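Local coordinates for protein HslVU complex proteolytic subunit, putative (Trypanosoma brucei brucei, PDB 4HNZ) that forms the threonine-protease subunit of the mitochondrial HslVU complex, hydrolysing proteins that HslU has recognised and unfolded, and thereby regulates PIF2 helicase levels in mitochondrial DNA replication, at residues T1-S5 against T157-S163; L14-V20 against S30-L35; A93-V97 against I120-G124; R150-R154 against H166-E170; L71-A75 against E102-I106. One frame throughout, in Å; residues are numbered along the deposited sequence.

Contact 1: residues T1-S5 against T157-S163; sequences TTILS and TDIDVFS. With MG (magnesium ion), chain M.
Thr1 N approaches the Phe162 carbonyl from above its plane, 63° out of it, and still donates a hydrogen bond to Phe162 O at 3.0 Å. The Asp160 carboxylate is also met over its plane: Phe162 N reaches OD1 of Asp160 at 3.0 Å from 76° out, closing an Asx turn inside the type I turn from Asp160 to Ser163. The Phe162 ring leads away from Thr1 and has Val161 CG2 over the centre of one face.

Ser163 OG gathers the polar contacts. It accepts from Thr2 OG1 at 2.8 Å, takes a weak bond from Thr1 N, and donates to Asp160 OD2, a contact whose very short length is doubtful. With its CG anti to the backbone N (chi1 -178°), Asp160 turns OD2 towards the chain start, where it makes a long salt bridge of 3.7 Å to Thr1 N. Ser125 OG bonds both Thr1 N and Asp160 OD2.

Behind the turn, the carbonyl oxygens of Thr157, Asp160 and Ser163 bind the magnesium ion, Thr157 O at 2.3 Å, and water 1 is a further ligand. The metal thus ties the helix end to the turn whose polar groups receive Thr1, the catalytic residue by similarity. Thr1 OG1 is bonded by Lys34. Several acceptors converge on the amino group, consistent with a positioned N-terminal amine in an N-terminal nucleophile hydrolase.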
# COMPACT_ATOMS: atom_id res chain seq x y z
N THR A 1 -0.43 18.26 -21.73
CA THR A 1 -0.67 18.35 -23.18
C THR A 1 -2.11 18.68 -23.42
O THR A 1 -2.98 18.26 -22.67
CB THR A 1 -0.28 17.03 -23.86
OG1 THR A 1 1.13 16.90 -23.75
CG2 THR A 1 -0.63 17.04 -25.34
N THR A 2 -2.30 19.51 -24.44
CA THR A 2 -3.62 19.84 -24.97
C THR A 2 -3.56 19.72 -26.47
O THR A 2 -2.78 20.40 -27.12
CB THR A 2 -4.02 21.26 -24.60
OG1 THR A 2 -3.91 21.45 -23.17
CG2 THR A 2 -5.42 21.53 -25.02
N ILE A 3 -4.33 18.76 -27.02
CA ILE A 3 -4.56 18.65 -28.40
C ILE A 3 -6.05 18.86 -28.59
O ILE A 3 -6.87 18.20 -27.94
CB ILE A 3 -4.22 17.26 -28.97
CG1 ILE A 3 -2.90 16.73 -28.48
CG2 ILE A 3 -4.23 17.27 -30.49
CD1 ILE A 3 -1.73 17.52 -28.94
N LEU A 4 -6.42 19.74 -29.53
CA LEU A 4 -7.80 20.11 -29.75
C LEU A 4 -8.08 20.16 -31.21
O LEU A 4 -7.31 20.73 -32.01
CB LEU A 4 -8.05 21.46 -29.14
CG LEU A 4 -9.38 22.08 -29.49
CD1 LEU A 4 -10.50 21.30 -28.84
CD2 LEU A 4 -9.48 23.53 -29.06
N SER A 5 -9.20 19.58 -31.60
CA SER A 5 -9.69 19.66 -32.99
C SER A 5 -11.09 20.25 -32.98
O SER A 5 -11.94 19.82 -32.22
CB SER A 5 -9.74 18.26 -33.61
OG SER A 5 -10.28 18.30 -34.93
N THR A 157 -4.90 26.03 -21.82
CA THR A 157 -3.47 25.98 -21.47
C THR A 157 -3.09 26.92 -20.35
O THR A 157 -2.12 26.66 -19.62
CB THR A 157 -2.54 26.18 -22.68
OG1 THR A 157 -2.70 27.47 -23.27
CG2 THR A 157 -2.81 25.08 -23.76
N ASP A 158 -3.87 27.97 -20.16
CA ASP A 158 -3.72 28.78 -18.95
C ASP A 158 -4.09 28.01 -17.72
O ASP A 158 -3.49 28.19 -16.70
CB ASP A 158 -4.58 30.04 -18.99
CG ASP A 158 -4.01 31.12 -19.94
OD1 ASP A 158 -2.83 30.96 -20.38
OD2 ASP A 158 -4.76 32.10 -20.27
N ILE A 159 -5.05 27.12 -17.80
CA ILE A 159 -5.45 26.31 -16.63
C ILE A 159 -4.58 25.09 -16.35
O ILE A 159 -4.27 24.77 -15.17
CB ILE A 159 -6.90 25.87 -16.79
CG1 ILE A 159 -7.81 27.11 -16.66
CG2 ILE A 159 -7.33 24.83 -15.78
CD1 ILE A 159 -9.23 26.80 -17.15
N ASP A 160 -4.19 24.39 -17.41
CA ASP A 160 -3.41 23.18 -17.31
C ASP A 160 -1.92 23.53 -17.14
O ASP A 160 -1.29 24.02 -18.04
CB ASP A 160 -3.60 22.34 -18.59
CG ASP A 160 -2.85 21.00 -18.57
OD1 ASP A 160 -2.48 20.52 -17.47
OD2 ASP A 160 -2.57 20.48 -19.68
N VAL A 161 -1.36 23.20 -15.97
CA VAL A 161 0.03 23.41 -15.74
C VAL A 161 0.90 22.58 -16.68
O VAL A 161 2.07 22.88 -16.83
CB VAL A 161 0.46 23.13 -14.28
CG1 VAL A 161 -0.39 23.95 -13.31
CG2 VAL A 161 0.33 21.66 -13.90
N PHE A 162 0.32 21.54 -17.32
CA PHE A 162 1.09 20.63 -18.22
C PHE A 162 1.02 20.97 -19.67
O PHE A 162 1.48 20.20 -20.49
CB PHE A 162 0.69 19.15 -17.99
CG PHE A 162 0.87 18.71 -16.54
CD1 PHE A 162 2.15 18.70 -15.96
CD2 PHE A 162 -0.23 18.35 -15.74
CE1 PHE A 162 2.32 18.25 -14.66
CE2 PHE A 162 -0.06 17.97 -14.43
CZ PHE A 162 1.21 17.90 -13.88
N SER A 163 0.48 22.13 -19.98
CA SER A 163 0.44 22.62 -21.35
C SER A 163 0.91 24.09 -21.38
O SER A 163 0.71 24.84 -20.38
CB SER A 163 -1.00 22.55 -21.91
OG SER A 163 -1.53 21.24 -21.80
MG MG M . -0.13 26.19 -18.55
O HOH W 1 2.30 25.80 -17.73

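Contact 2: residues L14-V20 against S30-L35; sequences LLGDRQV and SSACKL
Lys34 supplies the charged part of the contact with Asp17. Its chain, extended beyond CG, runs past the Asp17 carbonyl until NZ forms a salt bridge with Asp17 OD1 at 2.8 Å, entering from above the carboxylate plane, 40° out of it. The Asp17 carboxylate is itself held: OD2 takes the Gln19 N-H in an Asx turn and also the backbone N of Asn164, while OD1 accepts from Thr2 N.

Among the hydrogen bonds, Lys34 NZ gives a second one to Gln19 O, also 2.8 Å, tilted from the carbonyl plane. Ala32 N donates to Arg18 O at 2.9 Å, in the carbonyl plane and on a lone pair. Water 2 accepts from Lys34 N and can donate to Asp17 O, lying where the two backbones stand further apart.

Ser31 O lies over one face of the Arg18 guanidinium, 3.2 Å from its plane and offset toward the rim. A bend at chi3 (103°) brings the group over this carbonyl, and NE is engaged by Asp168 in a salt bridge. NH1 brushes Ser31 CB at 3.4 Å.

Apolar contacts flank the polar middle. Val20 CG2 meets Ala32 CB at 3.5 Å. Leu35 and Leu14 slide past each other in opposite directions, CD2 of Leu35 4.0 Å from CD2 of Leu14. Leu35 CD1 lies 3.6 Å from Leu14 O, and both its methyls reach the backbone at Gly16, which has no side chain.

Three oxygens grip Lys34 NZ, for it also bonds Thr1 OG1. Asp17 and the Gln19 carbonyl thus aim the amine at the presumed nucleophile, as the corresponding lysine is aimed in proteasome-type active sites.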
# COMPACT_ATOMS: atom_id res chain seq x y z
N LEU A 14 -6.70 21.55 -36.17
CA LEU A 14 -6.07 20.72 -35.18
C LEU A 14 -4.95 21.52 -34.60
O LEU A 14 -4.10 22.03 -35.30
CB LEU A 14 -5.54 19.43 -35.82
CG LEU A 14 -4.91 18.43 -34.85
CD1 LEU A 14 -5.95 17.83 -33.94
CD2 LEU A 14 -4.19 17.29 -35.60
N LEU A 15 -4.98 21.64 -33.28
CA LEU A 15 -4.03 22.45 -32.59
C LEU A 15 -3.43 21.62 -31.47
O LEU A 15 -4.13 20.84 -30.84
CB LEU A 15 -4.70 23.66 -31.95
CG LEU A 15 -4.87 24.87 -32.84
CD1 LEU A 15 -5.94 24.55 -33.88
CD2 LEU A 15 -5.28 26.11 -32.04
N GLY A 16 -2.16 21.87 -31.19
CA GLY A 16 -1.47 21.25 -30.06
C GLY A 16 -0.48 22.18 -29.41
O GLY A 16 0.13 23.01 -30.07
N ASP A 17 -0.33 22.04 -28.12
CA ASP A 17 0.65 22.85 -27.43
C ASP A 17 2.06 22.26 -27.68
O ASP A 17 2.20 21.24 -28.33
CB ASP A 17 0.32 23.00 -25.94
CG ASP A 17 0.80 21.84 -25.13
OD1 ASP A 17 0.33 20.69 -25.40
OD2 ASP A 17 1.67 22.04 -24.22
N ARG A 18 3.06 22.87 -27.05
CA ARG A 18 4.42 22.48 -27.30
C ARG A 18 5.24 22.16 -26.06
O ARG A 18 6.49 22.05 -26.16
CB ARG A 18 5.13 23.58 -28.15
CG ARG A 18 4.38 24.01 -29.42
CD ARG A 18 5.05 25.17 -30.21
NE ARG A 18 5.70 24.56 -31.36
CZ ARG A 18 6.94 24.71 -31.77
NH1 ARG A 18 7.78 25.58 -31.22
NH2 ARG A 18 7.33 23.99 -32.78
N GLN A 19 4.59 21.96 -24.92
CA GLN A 19 5.32 21.69 -23.68
C GLN A 19 5.61 20.24 -23.51
O GLN A 19 4.74 19.43 -23.56
CB GLN A 19 4.51 22.18 -22.47
CG GLN A 19 5.23 22.06 -21.13
CD GLN A 19 4.44 22.71 -20.03
OE1 GLN A 19 4.16 23.87 -20.13
NE2 GLN A 19 4.10 21.99 -18.96
N VAL A 20 6.84 19.88 -23.20
CA VAL A 20 7.13 18.52 -22.72
C VAL A 20 7.55 18.58 -21.26
O VAL A 20 8.47 19.32 -20.88
CB VAL A 20 8.26 17.87 -23.52
CG1 VAL A 20 8.58 16.46 -22.97
CG2 VAL A 20 7.89 17.78 -25.01
N SER A 30 9.95 23.54 -24.35
CA SER A 30 8.79 24.37 -24.58
C SER A 30 8.42 24.57 -26.07
O SER A 30 7.52 25.30 -26.37
CB SER A 30 8.96 25.70 -23.89
OG SER A 30 10.04 26.40 -24.50
N SER A 31 9.13 23.90 -26.97
CA SER A 31 8.95 24.06 -28.40
C SER A 31 8.85 22.72 -29.11
O SER A 31 9.34 22.59 -30.21
CB SER A 31 10.18 24.81 -28.92
OG SER A 31 11.35 24.09 -28.56
N ALA A 32 8.24 21.72 -28.48
CA ALA A 32 8.05 20.42 -29.15
C ALA A 32 6.81 20.42 -30.04
O ALA A 32 5.73 20.81 -29.57
CB ALA A 32 7.90 19.33 -28.12
N CYS A 33 6.89 19.85 -31.24
CA CYS A 33 5.74 19.77 -32.10
C CYS A 33 4.99 18.46 -31.84
O CYS A 33 5.56 17.39 -31.82
CB CYS A 33 6.18 19.87 -33.57
SG CYS A 33 4.71 20.07 -34.63
N LYS A 34 3.68 18.53 -31.67
CA LYS A 34 2.91 17.35 -31.33
C LYS A 34 1.91 16.99 -32.43
O LYS A 34 1.06 16.12 -32.23
CB LYS A 34 2.15 17.57 -30.01
CG LYS A 34 3.07 17.80 -28.84
CD LYS A 34 2.31 18.10 -27.59
CE LYS A 34 3.28 18.50 -26.50
NZ LYS A 34 2.57 19.02 -25.30
N LEU A 35 2.04 17.62 -33.60
CA LEU A 35 1.21 17.32 -34.76
C LEU A 35 2.05 16.73 -35.86
O LEU A 35 3.22 17.06 -35.99
CB LEU A 35 0.56 18.58 -35.29
CG LEU A 35 -0.13 19.45 -34.23
CD1 LEU A 35 -0.85 20.58 -34.92
CD2 LEU A 35 -1.11 18.63 -33.41
O HOH W 2 2.50 20.97 -31.24

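Contact 3: residues A93-V97 against I120-G124; sequences ASLIV and IVAIG
Ile96 pushes its CD1 methyl between the side chains of the facing strand, touching Val121 CG1 at 3.7 Å and, equally near, Ala122 CA. Its CG1 and CD1 both lie 3.9 Å from Ile123 CG1. The Ile96 side chain runs antiparallel to those of Val121 and Ile123 and slides past both. CG1 of Ile96 stands anti to the carbonyl carbon (chi1 -69°), and the extended chi2 carries the methyl across to the Ala122 backbone.

Ile123 answers from the other layer. Its CG1 sits between the backbone N and the carbonyl carbon (chi1 54°), a setting that sends CD1 over the Ser94-Leu95 peptide, 3.4 Å from Ser94 O and 3.7 Å from Ser94 CB.

No hydrogen bond crosses, because the strands belong to different sheets: 93-97 pairs with 42-48 and 103-107, whereas 120-123 pairs with 3-8. The segment axes come within 7.4 Å at 156° between their chain directions, so the strands run roughly antiparallel face to face. This is the stacked pair of antiparallel sheets at the middle of the alpha-beta-beta-alpha sandwich of N-terminal nucleophile hydrolases, and the contact lies close to the chain centre.

Ile3, in the strand that follows the presumed catalytic threonine, packs against both Ile96 and Ile123. Toward strand 103-107, Val121 and Ile123 rest on Glu105, and Ile96 touches Thr103. On the far face of strand 93-97, Leu95 turns away to pack on Ile44 and Phe46.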
# COMPACT_ATOMS: atom_id res chain seq x y z
N ALA A 93 -0.05 6.70 -24.77
CA ALA A 93 -0.30 7.78 -25.67
C ALA A 93 -1.77 7.91 -25.96
O ALA A 93 -2.52 7.00 -25.74
CB ALA A 93 0.44 7.52 -26.96
N SER A 94 -2.17 9.05 -26.48
CA SER A 94 -3.49 9.22 -27.05
C SER A 94 -3.30 9.96 -28.34
O SER A 94 -2.36 10.73 -28.46
CB SER A 94 -4.33 10.06 -26.12
OG SER A 94 -4.63 9.28 -25.01
N LEU A 95 -4.21 9.76 -29.28
CA LEU A 95 -4.10 10.31 -30.67
C LEU A 95 -5.36 10.91 -31.08
O LEU A 95 -6.41 10.42 -30.69
CB LEU A 95 -3.81 9.22 -31.68
CG LEU A 95 -2.60 8.36 -31.41
CD1 LEU A 95 -2.52 7.29 -32.47
CD2 LEU A 95 -1.27 9.15 -31.35
N ILE A 96 -5.28 12.01 -31.78
CA ILE A 96 -6.41 12.50 -32.57
C ILE A 96 -5.98 12.47 -34.01
O ILE A 96 -4.92 12.99 -34.37
CB ILE A 96 -6.80 13.93 -32.21
CG1 ILE A 96 -7.39 13.96 -30.81
CG2 ILE A 96 -7.86 14.42 -33.17
CD1 ILE A 96 -7.79 15.35 -30.34
N VAL A 97 -6.83 11.86 -34.85
CA VAL A 97 -6.59 11.78 -36.29
C VAL A 97 -7.67 12.59 -36.98
O VAL A 97 -8.84 12.28 -36.81
CB VAL A 97 -6.76 10.35 -36.85
CG1 VAL A 97 -5.97 10.19 -38.15
CG2 VAL A 97 -6.34 9.32 -35.86
N ILE A 120 -16.24 18.67 -32.11
CA ILE A 120 -15.11 18.91 -31.21
C ILE A 120 -14.59 17.63 -30.55
O ILE A 120 -15.34 16.85 -29.98
CB ILE A 120 -15.52 19.90 -30.09
CG1 ILE A 120 -15.85 21.23 -30.69
CG2 ILE A 120 -14.43 20.05 -29.02
CD1 ILE A 120 -16.64 22.11 -29.73
N VAL A 121 -13.28 17.48 -30.59
CA VAL A 121 -12.57 16.37 -29.97
C VAL A 121 -11.29 16.90 -29.35
O VAL A 121 -10.68 17.79 -29.89
CB VAL A 121 -12.12 15.35 -31.05
CG1 VAL A 121 -11.31 14.21 -30.44
CG2 VAL A 121 -13.32 14.74 -31.74
N ALA A 122 -10.90 16.33 -28.23
CA ALA A 122 -9.69 16.80 -27.54
C ALA A 122 -9.13 15.74 -26.62
O ALA A 122 -9.87 14.97 -26.03
CB ALA A 122 -10.01 18.05 -26.73
N ILE A 123 -7.81 15.78 -26.46
CA ILE A 123 -7.09 14.89 -25.58
C ILE A 123 -6.01 15.64 -24.78
O ILE A 123 -5.72 16.81 -25.03
CB ILE A 123 -6.40 13.74 -26.33
CG1 ILE A 123 -5.49 14.25 -27.44
CG2 ILE A 123 -7.45 12.82 -26.90
CD1 ILE A 123 -4.63 13.20 -28.11
N GLY A 124 -5.41 14.91 -23.81
CA GLY A 124 -4.35 15.41 -22.96
C GLY A 124 -4.89 15.89 -21.63
O GLY A 124 -6.06 16.05 -21.47

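Contact 4: residues R150-R154 against H166-E170; sequences RKAMR and HWDVE
Trp167 lays one face of its indole over Met153. Met153 CB stands 3.9 Å from the centroid of the six-membered ring, 17° off the normal, a CH-pi contact. The Met153 chain folds back at chi2 (-69°) and chi3, which carries it along the indole: CE closes on Trp167 CD1 at 3.6 Å, while SD hangs above the five-membered ring, 5.2 Å from its centroid, in a more distant Met-aromatic contact. The indole rim is also seated against the helix backbone, Trp167 CZ2 lying 3.5 Å from Arg154 N.

Two arginines of the helix reach the benzo end of the indole. Arg154, bent at chi2 and chi3, crosses it at about a right angle and brings NE to 3.5 Å from Trp167 CH2, with guanidinium and ring planes 31° apart. Arg150, extended from CG to NE, reaches out from the helix to the strand; its NH1 lies against Val169 CG2 at 3.5 Å, and NH2 comes loosely near Trp167 CE3. No hydrogen bond joins the two segments.

A second shell holds these groups. Trp167 NE1 donates to Asn164 O, which fixes the pyrrole side, and Arg150 NE is paired with Glu146. Beneath, Met153 packs on Leu15, Leu4 and Thr2.

The inner side of the contact is therefore buried and apolar, the arginine side exposed. Segments 150-154 and 167-170 run roughly antiparallel where helix 145-159 lies over strand 167-172 at the margin of its sheet, the outer helix-on-sheet layer of the N-terminal nucleophile hydrolase sandwich.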
# COMPACT_ATOMS: atom_id res chain seq x y z
N ARG A 150 -8.30 28.66 -31.15
CA ARG A 150 -7.27 29.51 -30.51
C ARG A 150 -7.69 30.01 -29.17
O ARG A 150 -6.93 30.03 -28.23
CB ARG A 150 -6.93 30.71 -31.38
CG ARG A 150 -6.06 30.34 -32.57
CD ARG A 150 -5.68 31.53 -33.46
NE ARG A 150 -4.83 31.09 -34.57
CZ ARG A 150 -3.56 30.67 -34.44
NH1 ARG A 150 -2.89 30.29 -35.51
NH2 ARG A 150 -2.94 30.64 -33.26
N LYS A 151 -8.94 30.43 -29.09
CA LYS A 151 -9.47 30.91 -27.85
C LYS A 151 -9.51 29.76 -26.82
O LYS A 151 -9.20 29.95 -25.65
CB LYS A 151 -10.87 31.47 -28.12
CG LYS A 151 -11.10 32.91 -27.71
CD LYS A 151 -11.63 32.99 -26.29
CE LYS A 151 -12.14 34.39 -25.95
NZ LYS A 151 -13.56 34.58 -26.44
N ALA A 152 -9.98 28.59 -27.26
CA ALA A 152 -10.11 27.47 -26.39
C ALA A 152 -8.76 27.00 -25.89
O ALA A 152 -8.62 26.68 -24.73
CB ALA A 152 -10.86 26.37 -27.06
N MET A 153 -7.75 27.05 -26.74
CA MET A 153 -6.40 26.72 -26.31
C MET A 153 -5.82 27.71 -25.33
O MET A 153 -5.07 27.29 -24.43
CB MET A 153 -5.44 26.63 -27.49
CG MET A 153 -5.69 25.49 -28.43
SD MET A 153 -5.34 23.85 -27.75
CE MET A 153 -3.55 23.83 -27.79
N ARG A 154 -6.05 28.99 -25.53
CA ARG A 154 -5.53 29.98 -24.57
C ARG A 154 -6.12 29.69 -23.20
O ARG A 154 -5.42 29.67 -22.21
CB ARG A 154 -5.84 31.43 -24.97
CG ARG A 154 -5.43 32.51 -23.93
CD ARG A 154 -3.92 32.91 -23.95
NE ARG A 154 -3.27 33.10 -25.29
CZ ARG A 154 -3.66 33.97 -26.29
NH1 ARG A 154 -4.75 34.73 -26.15
NH2 ARG A 154 -2.97 34.08 -27.47
N HIS A 166 2.29 28.05 -26.48
CA HIS A 166 2.79 28.06 -27.85
C HIS A 166 2.11 26.89 -28.57
O HIS A 166 2.07 25.78 -28.07
CB HIS A 166 4.32 27.93 -27.86
CG HIS A 166 5.05 29.01 -27.11
ND1 HIS A 166 5.03 30.33 -27.50
CD2 HIS A 166 5.86 28.95 -26.01
CE1 HIS A 166 5.75 31.05 -26.66
NE2 HIS A 166 6.26 30.24 -25.75
N TRP A 167 1.47 27.16 -29.71
CA TRP A 167 0.61 26.15 -30.37
C TRP A 167 1.01 25.93 -31.81
O TRP A 167 1.36 26.86 -32.50
CB TRP A 167 -0.86 26.55 -30.31
CG TRP A 167 -1.28 27.00 -28.98
CD1 TRP A 167 -1.00 26.39 -27.78
CD2 TRP A 167 -2.00 28.18 -28.67
NE1 TRP A 167 -1.45 27.18 -26.75
CE2 TRP A 167 -2.08 28.27 -27.27
CE3 TRP A 167 -2.55 29.18 -29.43
CZ2 TRP A 167 -2.74 29.31 -26.63
CZ3 TRP A 167 -3.17 30.25 -28.78
CH2 TRP A 167 -3.24 30.31 -27.40
N ASP A 168 0.93 24.72 -32.27
CA ASP A 168 0.99 24.42 -33.69
C ASP A 168 -0.43 24.24 -34.20
O ASP A 168 -1.31 23.76 -33.48
CB ASP A 168 1.81 23.16 -33.91
CG ASP A 168 3.29 23.40 -33.66
OD1 ASP A 168 3.86 24.21 -34.41
OD2 ASP A 168 3.89 22.79 -32.73
N VAL A 169 -0.64 24.62 -35.45
CA VAL A 169 -1.94 24.58 -36.07
C VAL A 169 -1.86 23.83 -37.40
O VAL A 169 -0.99 24.09 -38.23
CB VAL A 169 -2.44 25.99 -36.37
CG1 VAL A 169 -3.84 25.93 -36.93
CG2 VAL A 169 -2.43 26.84 -35.10
N GLU A 170 -2.78 22.91 -37.62
CA GLU A 170 -3.04 22.39 -38.94
C GLU A 170 -4.49 22.68 -39.32
O GLU A 170 -5.40 22.57 -38.49
CB GLU A 170 -2.79 20.88 -38.97
CG GLU A 170 -1.32 20.48 -38.90
CD GLU A 170 -0.53 20.79 -40.17
OE1 GLU A 170 0.71 20.64 -40.11
OE2 GLU A 170 -1.10 21.16 -41.22

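Contact 5: residues L71-A75 against E102-I106; sequences LTRAA and ETLEI
Ala75, Leu71 and Leu104 form the close-packed side of the contact, joined by Ile106. Ala75 CB fits between two strand side chains, 3.7 Å from Ile106 CD1 and 3.9 Å from Leu104 CD2. The other methyl of Leu104, CD1, lies 4.0 Å from Leu71 CG, so this leucine spans one turn of the helix. Leu71 CG is anti to the backbone N (chi1 -169°), which sets it beside Leu104 CD1 as the two side chains slide past each other in opposite directions. Ile106 continues the apolar surface further along the same helix, against Leu78, Ala79 and Trp82.

The polar side lies at the start of the helix. Glu102 reaches out with an extended chain, and Thr72 OG1 donates to Glu102 OE2 at 2.7 Å, arriving on the anti side, 23° out of the carboxylate plane. Thr72 N adds only a weak bond to the same oxygen. Water 3 donates to Glu102 OE2 at 2.7 Å, marking the wetter margin, and Glu102 OE1 sits 3.4 Å from Leu71 CB. A carboxylate beside the first helical turn probably gains from the field of the helix N-terminus.

Helix and strand segments run parallel, 4° apart with axes 9.2 Å apart, which sets alternate strand residues against successive turns. Helix 71-84 thus covers the outer face of the sheet containing strands 93-98 and 103-107, one helical layer of the alpha-beta-beta-alpha sandwich.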
# COMPACT_ATOMS: atom_id res chain seq x y z
N LEU A 71 -11.00 5.80 -42.90
CA LEU A 71 -10.23 6.25 -41.77
C LEU A 71 -10.75 5.62 -40.46
O LEU A 71 -9.96 5.24 -39.58
CB LEU A 71 -10.24 7.78 -41.68
CG LEU A 71 -9.28 8.46 -40.70
CD1 LEU A 71 -7.85 8.04 -40.98
CD2 LEU A 71 -9.43 9.97 -40.80
N THR A 72 -12.07 5.57 -40.29
CA THR A 72 -12.66 5.00 -39.07
C THR A 72 -12.29 3.55 -38.88
O THR A 72 -11.99 3.13 -37.75
CB THR A 72 -14.18 5.14 -39.10
OG1 THR A 72 -14.50 6.53 -39.19
CG2 THR A 72 -14.81 4.58 -37.83
N ARG A 73 -12.31 2.78 -39.96
CA ARG A 73 -11.95 1.39 -39.84
C ARG A 73 -10.46 1.22 -39.49
O ARG A 73 -10.10 0.37 -38.69
CB ARG A 73 -12.25 0.63 -41.11
CG ARG A 73 -12.48 -0.85 -40.87
CD ARG A 73 -11.66 -1.70 -41.84
NE ARG A 73 -12.31 -2.90 -42.35
CZ ARG A 73 -13.20 -2.91 -43.34
NH1 ARG A 73 -13.70 -4.06 -43.79
NH2 ARG A 73 -13.64 -1.76 -43.86
N ALA A 74 -9.60 2.05 -40.07
CA ALA A 74 -8.19 2.04 -39.75
C ALA A 74 -7.94 2.31 -38.23
O ALA A 74 -7.15 1.66 -37.59
CB ALA A 74 -7.45 3.05 -40.62
N ALA A 75 -8.61 3.32 -37.72
CA ALA A 75 -8.52 3.66 -36.34
C ALA A 75 -8.93 2.48 -35.45
O ALA A 75 -8.22 2.15 -34.52
CB ALA A 75 -9.37 4.89 -36.03
N GLU A 102 -13.48 13.30 -41.40
CA GLU A 102 -13.60 12.54 -40.16
C GLU A 102 -12.56 12.97 -39.15
O GLU A 102 -11.42 13.28 -39.48
CB GLU A 102 -13.42 11.01 -40.42
CG GLU A 102 -14.38 10.35 -41.43
CD GLU A 102 -13.87 9.00 -41.99
OE1 GLU A 102 -13.12 8.97 -43.00
OE2 GLU A 102 -14.23 7.93 -41.43
N THR A 103 -12.96 12.95 -37.88
CA THR A 103 -12.04 13.05 -36.77
C THR A 103 -12.27 11.90 -35.78
O THR A 103 -13.40 11.65 -35.34
CB THR A 103 -12.25 14.39 -35.99
OG1 THR A 103 -12.19 15.50 -36.89
CG2 THR A 103 -11.20 14.56 -34.97
N LEU A 104 -11.18 11.27 -35.36
CA LEU A 104 -11.22 10.24 -34.35
C LEU A 104 -10.19 10.46 -33.28
O LEU A 104 -9.05 10.80 -33.54
CB LEU A 104 -10.91 8.86 -34.94
CG LEU A 104 -11.96 8.50 -35.94
CD1 LEU A 104 -11.33 8.48 -37.30
CD2 LEU A 104 -12.58 7.14 -35.61
N GLU A 105 -10.58 10.10 -32.09
CA GLU A 105 -9.71 10.05 -30.99
C GLU A 105 -9.54 8.57 -30.59
O GLU A 105 -10.50 7.80 -30.49
CB GLU A 105 -10.33 10.88 -29.85
CG GLU A 105 -9.85 10.53 -28.46
CD GLU A 105 -10.64 11.26 -27.35
OE1 GLU A 105 -11.47 12.17 -27.68
OE2 GLU A 105 -10.39 10.92 -26.14
N ILE A 106 -8.29 8.21 -30.35
CA ILE A 106 -7.93 6.87 -29.93
C ILE A 106 -7.04 6.92 -28.69
O ILE A 106 -6.06 7.61 -28.69
CB ILE A 106 -7.15 6.16 -31.02
CG1 ILE A 106 -7.87 6.31 -32.32
CG2 ILE A 106 -7.02 4.69 -30.67
CD1 ILE A 106 -6.96 6.09 -33.53
O HOH W 3 -14.33 5.67 -42.92

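In the fold
Contacts 1, 2 and 4 cluster around the sheet that follows Thr1, catalytic by similarity, with centres 9 to 10 Å apart. Contacts 1 and 2 meet at Thr1, whose OG1 is 3.0 Å from Lys34 NZ. Contact 4 shares helix 145-159 with contact 1; the C-terminal end of this helix and the turn after it bind the magnesium ion. Contact 4 meets contact 2 in the Arg18 NE to Asp168 OD2 salt bridge (2.9 Å). Contact 3 joins this sheet to the second one, its centre 12 Å from that of contact 1. Contact 5 adds the helix beyond, paired with contact 3 through Val97 N to Leu104 O (2.8 Å). Its centre lies about 22 Å from those of contacts 1 and 4.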